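Local coordinates for protein epoxide hydrolase (Aspergillus niger, PDB 3G02) that probably hydrolyses epoxides to vicinal diols, and here is an enantioselective variant of an alpha/beta-hydrolase-fold epoxide hydrolase obtained by directed evolution, at residues A13-N18 and M178-F183; E60-M65 and L274-G279; A100-E105 and F143-P148. The protein carries 9 engineered substitutions. All blocks are in the same frame, centred on the assembly; numbering follows the deposited sequence.

Contact 1 (A13-N18 and M178-F183); sequences ASISPN and MKDLGF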
loop_
_atom_site.group_PDB
_atom_site.type_symbol
_atom_site.label_atom_id
_atom_site.label_comp_id
_atom_site.label_asym_id
_atom_site.label_seq_id
_atom_site.Cartn_x
_atom_site.Cartn_y
_atom_site.Cartn_z
ATOM N N ALA A 13 -11.833 -15.193 39.510
ATOM C CA ALA A 13 -12.046 -13.993 38.698
ATOM C C ALA A 13 -12.511 -12.822 39.556
ATOM O O ALA A 13 -13.392 -12.976 40.410
ATOM C CB ALA A 13 -13.048 -14.264 37.581
ATOM N N SER A 14 -11.911 -11.658 39.329
ATOM C CA SER A 14 -12.280 -10.451 40.057
ATOM C C SER A 14 -13.369 -9.665 39.337
ATOM O O SER A 14 -14.183 -9.006 39.982
ATOM C CB SER A 14 -11.053 -9.571 40.317
ATOM O OG SER A 14 -10.359 -9.265 39.120
ATOM N N ILE A 15 -13.389 -9.748 38.004
ATOM C CA ILE A 15 -14.360 -9.008 37.191
ATOM C C ILE A 15 -15.705 -9.718 37.035
ATOM O O ILE A 15 -15.816 -10.929 37.249
ATOM C CB ILE A 15 -13.798 -8.654 35.785
ATOM C CG1 ILE A 15 -13.322 -9.917 35.051
ATOM C CG2 ILE A 15 -12.689 -7.616 35.905
ATOM C CD1 ILE A 15 -13.240 -9.767 33.536
ATOM N N SER A 16 -16.718 -8.941 36.658
ATOM C CA SER A 16 -18.072 -9.437 36.453
ATOM C C SER A 16 -18.256 -9.918 35.016
ATOM O O SER A 16 -17.765 -9.272 34.087
ATOM C CB SER A 16 -19.078 -8.325 36.753
ATOM O OG SER A 16 -20.405 -8.809 36.686
ATOM N N PRO A 17 -18.957 -11.054 34.823
ATOM C CA PRO A 17 -19.265 -11.479 33.458
ATOM C C PRO A 17 -20.275 -10.549 32.790
ATOM O O PRO A 17 -21.374 -10.335 33.310
ATOM C CB PRO A 17 -19.854 -12.884 33.645
ATOM C CG PRO A 17 -20.400 -12.884 35.037
ATOM C CD PRO A 17 -19.483 -11.996 35.832
ATOM N N ASN A 18 -19.881 -9.981 31.652
ATOM C CA ASN A 18 -20.780 -9.187 30.826
ATOM C C ASN A 18 -20.941 -9.882 29.480
ATOM O O ASN A 18 -20.171 -9.621 28.555
ATOM C CB ASN A 18 -20.239 -7.766 30.636
ATOM C CG ASN A 18 -20.159 -6.991 31.938
ATOM O OD1 ASN A 18 -21.179 -6.614 32.513
ATOM N ND2 ASN A 18 -18.943 -6.740 32.401
ATOM N N MET A 178 -6.131 -11.574 31.674
ATOM C CA MET A 178 -5.914 -12.875 32.306
ATOM C C MET A 178 -5.938 -12.769 33.831
ATOM O O MET A 178 -6.505 -13.630 34.503
ATOM C CB MET A 178 -4.620 -13.524 31.807
ATOM C CG MET A 178 -4.644 -13.900 30.319
ATOM S SD MET A 178 -6.022 -14.980 29.886
ATOM C CE MET A 178 -5.301 -16.597 30.163
ATOM N N LYS A 179 -5.354 -11.700 34.368
ATOM C CA LYS A 179 -5.405 -11.454 35.813
ATOM C C LYS A 179 -6.836 -11.210 36.293
ATOM O O LYS A 179 -7.265 -11.763 37.315
ATOM C CB LYS A 179 -4.491 -10.288 36.195
ATOM C CG LYS A 179 -3.024 -10.650 36.174
ATOM C CD LYS A 179 -2.127 -9.436 36.339
ATOM C CE LYS A 179 -0.675 -9.861 36.483
ATOM N NZ LYS A 179 0.275 -8.722 36.307
ATOM N N ASP A 180 -7.575 -10.393 35.546
ATOM C CA ASP A 180 -8.979 -10.103 35.841
ATOM C C ASP A 180 -9.850 -11.355 35.871
ATOM O O ASP A 180 -10.797 -11.441 36.658
ATOM C CB ASP A 180 -9.547 -9.114 34.822
ATOM C CG ASP A 180 -9.054 -7.696 35.038
ATOM O OD1 ASP A 180 -8.278 -7.456 35.987
ATOM O OD2 ASP A 180 -9.438 -6.822 34.235
ATOM N N LEU A 181 -9.529 -12.315 35.005
ATOM C CA LEU A 181 -10.282 -13.564 34.918
ATOM C C LEU A 181 -9.841 -14.578 35.971
ATOM O O LEU A 181 -10.390 -15.681 36.039
ATOM C CB LEU A 181 -10.179 -14.162 33.510
ATOM C CG LEU A 181 -10.913 -13.407 32.400
ATOM C CD1 LEU A 181 -10.532 -13.973 31.038
ATOM C CD2 LEU A 181 -12.421 -13.452 32.600
ATOM N N GLY A 182 -8.850 -14.196 36.777
ATOM C CA GLY A 182 -8.399 -14.990 37.924
ATOM C C GLY A 182 -7.123 -15.781 37.720
ATOM O O GLY A 182 -6.835 -16.713 38.480
ATOM N N PHE A 183 -6.342 -15.413 36.707
ATOM C CA PHE A 183 -5.175 -16.209 36.338
ATOM C C PHE A 183 -3.828 -15.572 36.697
ATOM O O PHE A 183 -2.804 -15.883 36.091
ATOM C CB PHE A 183 -5.230 -16.584 34.849
ATOM C CG PHE A 183 -6.555 -17.147 34.407
ATOM C CD1 PHE A 183 -7.208 -18.134 35.154
ATOM C CD2 PHE A 183 -7.142 -16.708 33.224
ATOM C CE1 PHE A 183 -8.429 -18.658 34.731
ATOM C CE2 PHE A 183 -8.362 -17.225 32.791
ATOM C CZ PHE A 183 -9.008 -18.202 33.543
HETATM O O HOH W 1 -10.012 -6.667 38.728
HETATM O O HOH W 2 -7.927 -10.444 39.560
#
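Ala13 begins the contact by settling on the C-terminal end of helix 167-180, where its CA comes within 3.9 Å of the CA of Gly182. That glycine has a positive phi of 102° and closes a Schellman motif: Phe183 N bonds back to Met178 O, and Gly182 N to Lys179 O. The methyl group of Ala13 rests against the backbone beside it, its CB 3.4 Å from Leu181 O.

At Ser14 the chain uses an acceptor that the end of the helix presents, the carbonyl oxygen of Asp180. Ser14 N donates to Asp180 O at 2.9 Å, coming from above the carbonyl plane, and Ile15 N adds a weak bond to the same oxygen, while the CA-H of Ala13 makes a further CH...O contact with it. The seryl hydroxyl is turned into the crowded position between its own N and carbonyl carbon (chi1 55°). There Ser14 OG meets two waters, each at 2.7 Å; one donates to Lys179 O and the other, weakly, to Asp180 OD1, whose firmer partner is Gln176 NE2.

Ile15 supplies the apolar half. With CG1 also in the crowded position (chi1 56°), its two branches straddle the same residue: Ile15 CG1 lies 3.4 Å from Asp180 O, and Ile15 CG2 is 3.6 Å from Asp180 CB, the two side chains crossing at about a right angle. Ile15 CD1 reaches on to Leu181 CD2, 3.9 Å away.

This surface contact thus fastens the loop before helix 26-38 to the end of helix 167-180. Phe9 packs on both Ile15 and Leu181, strand 87-92 touches Ile15 through Thr90 and Asp180 through Ile92, and Leu181 faces inward onto Val146 of strand 143-148.

Contact 2 (E60-M65 and L274-G279); sequences EWLTTM and LLAWIG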
loop_
_atom_site.group_PDB
_atom_site.type_symbol
_atom_site.label_atom_id
_atom_site.label_comp_id
_atom_site.label_asym_id
_atom_site.label_seq_id
_atom_site.Cartn_x
_atom_site.Cartn_y
_atom_site.Cartn_z
ATOM N N GLU A 60 -11.163 -11.322 -12.466
ATOM C CA GLU A 60 -12.147 -12.400 -12.377
ATOM C C GLU A 60 -12.560 -12.667 -10.933
ATOM O O GLU A 60 -13.746 -12.741 -10.623
ATOM C CB GLU A 60 -11.597 -13.676 -13.004
ATOM C CG GLU A 60 -12.616 -14.801 -13.112
ATOM C CD GLU A 60 -12.043 -16.085 -13.692
ATOM O OE1 GLU A 60 -10.853 -16.115 -14.086
ATOM O OE2 GLU A 60 -12.796 -17.081 -13.752
ATOM N N TRP A 61 -11.574 -12.790 -10.049
ATOM C CA TRP A 61 -11.850 -13.087 -8.652
ATOM C C TRP A 61 -12.656 -11.963 -8.007
ATOM O O TRP A 61 -13.670 -12.217 -7.358
ATOM C CB TRP A 61 -10.547 -13.335 -7.884
ATOM C CG TRP A 61 -10.756 -13.680 -6.441
ATOM C CD1 TRP A 61 -10.960 -14.926 -5.920
ATOM C CD2 TRP A 61 -10.796 -12.769 -5.335
ATOM N NE1 TRP A 61 -11.126 -14.851 -4.560
ATOM C CE2 TRP A 61 -11.020 -13.540 -4.171
ATOM C CE3 TRP A 61 -10.654 -11.382 -5.213
ATOM C CZ2 TRP A 61 -11.112 -12.967 -2.898
ATOM C CZ3 TRP A 61 -10.750 -10.807 -3.944
ATOM C CH2 TRP A 61 -10.973 -11.607 -2.803
ATOM N N LEU A 62 -12.218 -10.720 -8.191
ATOM C CA LEU A 62 -12.914 -9.600 -7.559
ATOM C C LEU A 62 -14.351 -9.442 -8.059
ATOM O O LEU A 62 -15.255 -9.203 -7.260
ATOM C CB LEU A 62 -12.129 -8.292 -7.689
ATOM C CG LEU A 62 -12.606 -7.164 -6.762
ATOM C CD1 LEU A 62 -12.459 -7.535 -5.289
ATOM C CD2 LEU A 62 -11.881 -5.865 -7.059
ATOM N N THR A 63 -14.538 -9.578 -9.374
ATOM C CA THR A 63 -15.860 -9.502 -9.998
ATOM C C THR A 63 -16.787 -10.572 -9.423
ATOM O O THR A 63 -17.913 -10.272 -9.007
ATOM C CB THR A 63 -15.763 -9.675 -11.534
ATOM O OG1 THR A 63 -14.842 -8.718 -12.071
ATOM C CG2 THR A 63 -17.131 -9.498 -12.205
ATOM N N THR A 64 -16.296 -11.809 -9.398
ATOM C CA THR A 64 -17.048 -12.965 -8.895
ATOM C C THR A 64 -17.377 -12.820 -7.409
ATOM O O THR A 64 -18.496 -13.105 -6.984
ATOM C CB THR A 64 -16.283 -14.284 -9.151
ATOM O OG1 THR A 64 -16.128 -14.473 -10.564
ATOM C CG2 THR A 64 -17.031 -15.487 -8.567
ATOM N N MET A 65 -16.406 -12.359 -6.626
ATOM C CA MET A 65 -16.624 -12.168 -5.191
ATOM C C MET A 65 -17.613 -11.049 -4.894
ATOM O O MET A 65 -18.410 -11.162 -3.960
ATOM C CB MET A 65 -15.299 -11.912 -4.470
ATOM C CG MET A 65 -14.395 -13.127 -4.426
ATOM S SD MET A 65 -15.023 -14.444 -3.366
ATOM C CE MET A 65 -14.567 -13.842 -1.741
ATOM N N LEU A 274 -11.578 -2.848 0.793
ATOM C CA LEU A 274 -11.191 -3.714 1.891
ATOM C C LEU A 274 -11.050 -5.174 1.435
ATOM O O LEU A 274 -10.086 -5.860 1.790
ATOM C CB LEU A 274 -12.193 -3.583 3.039
ATOM C CG LEU A 274 -11.824 -4.298 4.338
ATOM C CD1 LEU A 274 -10.669 -3.621 5.049
ATOM C CD2 LEU A 274 -13.050 -4.352 5.231
ATOM N N LEU A 275 -12.015 -5.645 0.646
ATOM C CA LEU A 275 -11.990 -7.021 0.147
ATOM C C LEU A 275 -10.748 -7.304 -0.701
ATOM O O LEU A 275 -10.138 -8.365 -0.574
ATOM C CB LEU A 275 -13.261 -7.337 -0.654
ATOM C CG LEU A 275 -13.363 -8.700 -1.354
ATOM C CD1 LEU A 275 -13.379 -9.860 -0.370
ATOM C CD2 LEU A 275 -14.610 -8.745 -2.225
ATOM N N ALA A 276 -10.381 -6.363 -1.563
ATOM C CA ALA A 276 -9.206 -6.548 -2.414
ATOM C C ALA A 276 -7.920 -6.639 -1.588
ATOM O O ALA A 276 -7.106 -7.548 -1.783
ATOM C CB ALA A 276 -9.108 -5.436 -3.448
ATOM N N TRP A 277 -7.751 -5.697 -0.661
ATOM C CA TRP A 277 -6.530 -5.616 0.139
ATOM C C TRP A 277 -6.374 -6.819 1.063
ATOM O O TRP A 277 -5.296 -7.423 1.137
ATOM C CB TRP A 277 -6.565 -4.331 0.952
ATOM C CG TRP A 277 -5.309 -3.972 1.710
ATOM C CD1 TRP A 277 -5.007 -4.298 3.004
ATOM C CD2 TRP A 277 -4.222 -3.162 1.236
ATOM N NE1 TRP A 277 -3.797 -3.745 3.363
ATOM C CE2 TRP A 277 -3.294 -3.045 2.299
ATOM C CE3 TRP A 277 -3.941 -2.525 0.020
ATOM C CZ2 TRP A 277 -2.106 -2.316 2.180
ATOM C CZ3 TRP A 277 -2.754 -1.806 -0.102
ATOM C CH2 TRP A 277 -1.849 -1.714 0.972
ATOM N N ILE A 278 -7.444 -7.154 1.781
ATOM C CA ILE A 278 -7.410 -8.259 2.738
ATOM C C ILE A 278 -7.571 -9.608 2.032
ATOM O O ILE A 278 -6.884 -10.581 2.370
ATOM C CB ILE A 278 -8.459 -8.062 3.858
ATOM C CG1 ILE A 278 -8.042 -6.871 4.730
ATOM C CG2 ILE A 278 -8.624 -9.333 4.688
ATOM C CD1 ILE A 278 -8.942 -6.594 5.916
ATOM N N GLY A 279 -8.467 -9.660 1.050
ATOM C CA GLY A 279 -8.697 -10.882 0.286
ATOM C C GLY A 279 -7.436 -11.406 -0.370
ATOM O O GLY A 279 -7.223 -12.613 -0.430
#
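Glu60 O is gripped twice from one turn further along its helix. Thr64 N gives the regular helical bond at 3.0 Å, and the hydroxyl of the same residue adds a second, with Thr64 OG1 2.9 Å from Glu60 O and 34° out of the carbonyl plane. Both donors belong to the side of helix 59-71 turned from its partner; neither takes part in the interface, whose closest contacts are all between carbon atoms.

On the inner side Trp61 holds CG anti to its backbone N (chi1 -179°) and stretches the indole across to helix 271-284. The far corner of the ring does the touching: Trp61 CH2 is 3.8 Å from Leu275 CD1 and 3.9 Å from Gly279 CA. With no side chain at Gly279, the indole can come right up to the backbone. Met65, one turn on from Trp61, lays its CG over the centre of the indole, 3.4 Å above the ring plane, and so backs one face from within the same helix.

In the alpha/beta-hydrolase fold, helix 271-284 belongs to the helical lid inserted between core strands 209-214 and 340-345, whereas helix 59-71 comes from the N-terminal region. The contact therefore ties the N-terminal region to the lid. The two segments cross at 126°, their axes 11.0 Å apart at closest approach, a spacing bridged by large side chains.

Leu275 is the main inward-pointing residue of the lid helix and splits its tip. While CD1 meets the indole, Leu275 CD2 sits 3.9 Å from Leu62 CD1 and, equally, 3.9 Å from Met65 CB; the two leucines lie antiparallel, alongside one another. Beyond them the dimer partner closes in: His265 of the second subunit packs on Leu62, and Val266 of the second subunit on Ala276.

Contact 3 (A100-E105 and F143-P148); sequences AALFSE and FHLVVP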
loop_
_atom_site.group_PDB
_atom_site.type_symbol
_atom_site.label_atom_id
_atom_site.label_comp_id
_atom_site.label_asym_id
_atom_site.label_seq_id
_atom_site.Cartn_x
_atom_site.Cartn_y
_atom_site.Cartn_z
ATOM N N ALA A 100 -13.839 -14.192 23.404
ATOM C CA ALA A 100 -14.575 -15.445 23.422
ATOM C C ALA A 100 -13.846 -16.362 24.393
ATOM O O ALA A 100 -12.648 -16.199 24.640
ATOM C CB ALA A 100 -14.614 -16.062 22.034
ATOM N N ALA A 101 -14.564 -17.329 24.960
ATOM C CA ALA A 101 -13.942 -18.219 25.933
ATOM C C ALA A 101 -14.668 -19.539 26.089
ATOM O O ALA A 101 -15.880 -19.612 25.922
ATOM C CB ALA A 101 -13.843 -17.536 27.295
ATOM N N LEU A 102 -13.897 -20.574 26.411
ATOM C CA LEU A 102 -14.445 -21.775 27.023
ATOM C C LEU A 102 -13.803 -21.879 28.393
ATOM O O LEU A 102 -12.595 -22.088 28.503
ATOM C CB LEU A 102 -14.138 -23.031 26.203
ATOM C CG LEU A 102 -14.810 -23.203 24.839
ATOM C CD1 LEU A 102 -14.319 -24.502 24.212
ATOM C CD2 LEU A 102 -16.331 -23.199 24.924
ATOM N N PHE A 103 -14.615 -21.696 29.432
ATOM C CA PHE A 103 -14.138 -21.829 30.800
ATOM C C PHE A 103 -14.440 -23.210 31.358
ATOM O O PHE A 103 -15.559 -23.709 31.242
ATOM C CB PHE A 103 -14.759 -20.765 31.706
ATOM C CG PHE A 103 -14.289 -19.368 31.417
ATOM C CD1 PHE A 103 -12.964 -19.005 31.639
ATOM C CD2 PHE A 103 -15.177 -18.416 30.935
ATOM C CE1 PHE A 103 -12.528 -17.707 31.372
ATOM C CE2 PHE A 103 -14.751 -17.116 30.668
ATOM C CZ PHE A 103 -13.429 -16.763 30.891
ATOM N N SER A 104 -13.425 -23.818 31.955
ATOM C CA SER A 104 -13.599 -25.084 32.647
ATOM C C SER A 104 -14.233 -24.856 34.015
ATOM O O SER A 104 -14.119 -23.769 34.589
ATOM C CB SER A 104 -12.252 -25.776 32.804
ATOM O OG SER A 104 -12.390 -27.015 33.481
ATOM N N GLU A 105 -14.915 -25.880 34.521
ATOM C CA GLU A 105 -15.422 -25.869 35.893
ATOM C C GLU A 105 -14.397 -26.494 36.844
ATOM O O GLU A 105 -14.602 -26.516 38.060
ATOM C CB GLU A 105 -16.767 -26.595 35.987
ATOM C CG GLU A 105 -17.957 -25.791 35.464
ATOM C CD GLU A 105 -19.242 -26.605 35.380
ATOM O OE1 GLU A 105 -19.339 -27.662 36.043
ATOM O OE2 GLU A 105 -20.164 -26.183 34.649
ATOM N N PHE A 143 -8.384 -27.186 30.241
ATOM C CA PHE A 143 -7.866 -25.830 30.089
ATOM C C PHE A 143 -8.981 -24.804 30.188
ATOM O O PHE A 143 -10.147 -25.112 29.942
ATOM C CB PHE A 143 -7.187 -25.647 28.720
ATOM C CG PHE A 143 -6.240 -26.753 28.333
ATOM C CD1 PHE A 143 -5.304 -27.256 29.235
ATOM C CD2 PHE A 143 -6.250 -27.256 27.034
ATOM C CE1 PHE A 143 -4.420 -28.271 28.861
ATOM C CE2 PHE A 143 -5.368 -28.261 26.651
ATOM C CZ PHE A 143 -4.448 -28.771 27.569
ATOM N N HIS A 144 -8.616 -23.578 30.559
ATOM C CA HIS A 144 -9.455 -22.421 30.274
ATOM C C HIS A 144 -8.931 -21.865 28.961
ATOM O O HIS A 144 -7.726 -21.657 28.818
ATOM C CB HIS A 144 -9.326 -21.352 31.359
ATOM C CG HIS A 144 -9.863 -21.764 32.695
ATOM N ND1 HIS A 144 -11.199 -22.021 32.914
ATOM C CD2 HIS A 144 -9.246 -21.928 33.889
ATOM C CE1 HIS A 144 -11.379 -22.346 34.182
ATOM N NE2 HIS A 144 -10.211 -22.291 34.795
ATOM N N LEU A 145 -9.828 -21.648 28.005
ATOM C CA LEU A 145 -9.425 -21.142 26.695
ATOM C C LEU A 145 -10.013 -19.758 26.482
ATOM O O LEU A 145 -11.219 -19.609 26.286
ATOM C CB LEU A 145 -9.841 -22.115 25.588
ATOM C CG LEU A 145 -9.248 -23.521 25.737
ATOM C CD1 LEU A 145 -10.130 -24.547 25.054
ATOM C CD2 LEU A 145 -7.813 -23.587 25.239
ATOM N N VAL A 146 -9.144 -18.751 26.548
ATOM C CA VAL A 146 -9.540 -17.355 26.392
ATOM C C VAL A 146 -9.008 -16.838 25.058
ATOM O O VAL A 146 -7.813 -16.946 24.777
ATOM C CB VAL A 146 -8.986 -16.482 27.547
ATOM C CG1 VAL A 146 -9.465 -15.034 27.424
ATOM C CG2 VAL A 146 -9.388 -17.060 28.911
ATOM N N VAL A 147 -9.912 -16.292 24.249
ATOM C CA VAL A 147 -9.582 -15.796 22.913
ATOM C C VAL A 147 -9.957 -14.310 22.832
ATOM O O VAL A 147 -11.086 -13.963 22.464
ATOM C CB VAL A 147 -10.312 -16.594 21.806
ATOM C CG1 VAL A 147 -9.812 -16.168 20.436
ATOM C CG2 VAL A 147 -10.106 -18.095 21.990
ATOM N N PRO A 148 -9.003 -13.430 23.195
ATOM C CA PRO A 148 -9.316 -12.011 23.188
ATOM C C PRO A 148 -9.281 -11.389 21.801
ATOM O O PRO A 148 -8.539 -11.841 20.920
ATOM C CB PRO A 148 -8.211 -11.406 24.056
ATOM C CG PRO A 148 -7.065 -12.303 23.895
ATOM C CD PRO A 148 -7.624 -13.688 23.647
#
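The Phe103 ring carries the CB of Ala101 on one face, 3.5 Å off the plane and nearer the ring's margin than its middle, while the imidazole of His144 meets its edge. There His144 ND1 lies in the plane of the phenyl ring, 3.7 Å from Phe103 CD1. The edge of the imidazole in turn receives the backbone, with Phe103 CA in its plane 3.6 Å from His144 ND1; the two rings are inclined at 60°. Val146 CG2 approaches Phe103 CE1 obliquely at 4.0 Å.

This cluster sits beside two neighbouring strands of the central sheet of the alpha/beta-hydrolase fold, Phe103 just past the end of strand 95-102. That strand is the characteristic antiparallel second strand, and 143-148 is the outermost parallel strand on that side. Their register is fixed by reciprocal bonds in two hydrogen-bonded pairs, Ala100 with Val147 and Leu102 with Leu145. The straightest is Leu145 N to Leu102 O, 2.8 Å long with 177° at the hydrogen and in the carbonyl plane; Ala100 N instead reaches Val147 O from above its plane. Between these pairs Ala101 and Val146 form a non-hydrogen-bonded pair, and Ala101 CA points a CH...O contact at Leu145 O, 3.1 Å away.

Leu102 and Leu145 extend from one face to Phe132 of helix 126-135. On the opposite face Val146 packs against Leu177 and Met178 of helix 167-180.

Ser104 OG, anti to its backbone N, bonds Leu141 O and Arg106 N, and Ser104 CB covers Phe143 O at 3.6 Å, a buried carbonyl oxygen with no polar partner in the model.

Contacts 1 and 3 are neighbours, their centres 11 Å apart, whereas contact 2 lies on the other side of the chain's centre, about 25 Å from contact 1 and 16 Å from contact 3 by nearest atoms. Contact 3 is buried in the central sheet and relies on paired backbone bonds. Contact 1 is superficial, with one carbonyl and two waters doing much of the work. The two meet directly: Phe183 CE1 lies 3.5 Å from His144 CD2, and Leu181 packs on Phe103, so the helix end packs on strand 143-148 and the residue beside it. Contact 2, also buried, shares none of these elements and joins N-terminal and lid helices through apolar side chains and a glycine's bare backbone, without a hydrogen bond between the segments.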